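Local coordinates for hypoxanthine-guanine phosphoribosyltransferase (Leishmania tarentolae, PDB 1PZM), which probably converts hypoxanthine and guanine to their nucleoside monophosphates in purine salvage, using 5-phosphoribosyl pyrophosphate as the sugar donor, at residues L134-M138 and V163-V167. Residues are numbered along the deposited sequence; the frame is centred on the assembly and turned at random.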
# COMPACT_ATOMS: atom_id res chain seq x y z
N LEU A 134 4.10 -18.64 1.41
CA LEU A 134 4.44 -18.19 2.74
C LEU A 134 5.59 -19.00 3.30
O LEU A 134 6.49 -18.41 3.90
CB LEU A 134 3.24 -18.32 3.67
CG LEU A 134 3.43 -17.79 5.10
CD1 LEU A 134 3.92 -16.26 5.16
CD2 LEU A 134 2.14 -17.94 5.83
N GLN A 135 5.58 -20.32 3.09
CA GLN A 135 6.63 -21.17 3.64
C GLN A 135 7.99 -20.71 3.12
O GLN A 135 8.97 -20.62 3.88
CB GLN A 135 6.40 -22.66 3.30
CG GLN A 135 7.54 -23.63 3.77
CD GLN A 135 7.31 -25.07 3.35
OE1 GLN A 135 7.27 -25.97 4.20
NE2 GLN A 135 7.19 -25.29 2.05
N TYR A 136 8.05 -20.42 1.83
CA TYR A 136 9.31 -19.98 1.22
C TYR A 136 9.75 -18.67 1.89
O TYR A 136 10.91 -18.51 2.30
CB TYR A 136 9.12 -19.74 -0.28
CG TYR A 136 10.33 -19.11 -0.98
CD1 TYR A 136 11.43 -19.88 -1.34
CD2 TYR A 136 10.37 -17.74 -1.28
CE1 TYR A 136 12.52 -19.32 -1.96
CE2 TYR A 136 11.47 -17.17 -1.91
CZ TYR A 136 12.53 -17.96 -2.24
OH TYR A 136 13.61 -17.41 -2.87
N LEU A 137 8.80 -17.75 2.03
CA LEU A 137 9.14 -16.42 2.51
C LEU A 137 9.64 -16.52 3.94
O LEU A 137 10.57 -15.81 4.33
CB LEU A 137 7.94 -15.46 2.43
CG LEU A 137 7.49 -15.03 1.03
CD1 LEU A 137 6.18 -14.21 1.10
CD2 LEU A 137 8.56 -14.25 0.29
N MET A 138 8.98 -17.37 4.72
CA MET A 138 9.34 -17.58 6.12
C MET A 138 10.77 -18.08 6.23
O MET A 138 11.59 -17.44 6.89
CB MET A 138 8.37 -18.54 6.80
CG MET A 138 6.98 -17.89 7.10
SD MET A 138 5.85 -19.05 7.96
CE MET A 138 6.78 -19.47 9.49
N VAL A 163 1.38 -27.58 2.50
CA VAL A 163 2.47 -27.72 3.47
C VAL A 163 2.03 -27.19 4.85
O VAL A 163 0.96 -26.58 4.95
CB VAL A 163 3.77 -27.03 3.00
CG1 VAL A 163 4.35 -27.74 1.78
CG2 VAL A 163 3.53 -25.48 2.74
N ASP A 164 2.86 -27.38 5.86
CA ASP A 164 2.52 -27.09 7.24
C ASP A 164 3.24 -25.85 7.75
O ASP A 164 4.48 -25.87 7.89
CB ASP A 164 2.86 -28.30 8.10
CG ASP A 164 1.66 -29.16 8.36
OD1 ASP A 164 0.59 -28.56 8.65
OD2 ASP A 164 1.69 -30.41 8.30
N VAL A 165 2.51 -24.76 7.94
CA VAL A 165 3.12 -23.52 8.44
C VAL A 165 2.40 -22.90 9.64
O VAL A 165 1.14 -22.96 9.77
CB VAL A 165 3.30 -22.35 7.36
CG1 VAL A 165 4.06 -22.82 6.14
CG2 VAL A 165 1.97 -21.67 6.99
N LEU A 166 3.22 -22.24 10.47
CA LEU A 166 2.70 -21.39 11.56
C LEU A 166 2.14 -20.06 11.06
O LEU A 166 2.95 -19.17 10.62
CB LEU A 166 3.80 -21.16 12.63
CG LEU A 166 3.34 -20.34 13.87
CD1 LEU A 166 2.37 -21.16 14.75
CD2 LEU A 166 4.56 -19.77 14.71
N VAL A 167 0.79 -19.92 11.07
CA VAL A 167 0.16 -18.55 10.90
C VAL A 167 -0.23 -17.98 12.25
O VAL A 167 -1.17 -18.45 12.90
CB VAL A 167 -1.10 -18.49 9.99
CG1 VAL A 167 -1.76 -17.10 10.05
CG2 VAL A 167 -0.75 -18.74 8.54
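L134 and Q135 both hold CG opposite the backbone N (chi1 -176° and 176°), which lays their outer atoms against the valines of 163-167, whereas M138, with CG opposite its carbonyl carbon (chi1 -74°), reaches the same loop one turn later. The contact belongs to the type I phosphoribosyltransferase fold: helix 132-142, which follows the GMP-binding loop, packs against the connection between the parallel strands 148-156 and 169-173. No hydrogen bond joins the two segments; they are held by van der Waals packing, mostly of apolar groups. V165 sits at the middle. Its CG1 lies 3.7 Å from Q135 CB, and its CG2 meets L134 CD2 at 3.9 Å. That same L134 methyl also touches V167 CG2 (4.0 Å), the two side chains crossing at about a right angle. L134 also rests on L123, E125 and T151 of the parallel sheet, so this buried leucine lies between sheet and loop. On the other flank, the extended chain of Q135 carries its amide across V163, with NE2 3.7 Å from V163 CG2 and OE1 3.8 Å from V163 CB. A hydrogen bond from R139 NH2 to OE1 helps fix the amide there. V165 also touches A131 of the GMP-binding loop, which places the packing beside the GMP site. M138 completes the contact: SD stands 4.2 Å from V165 CB and 3.9 Å from L166 O, and the turn at chi3 lays CE against the same carbonyl oxygen, which is hydrogen-bonded to T151 OG1.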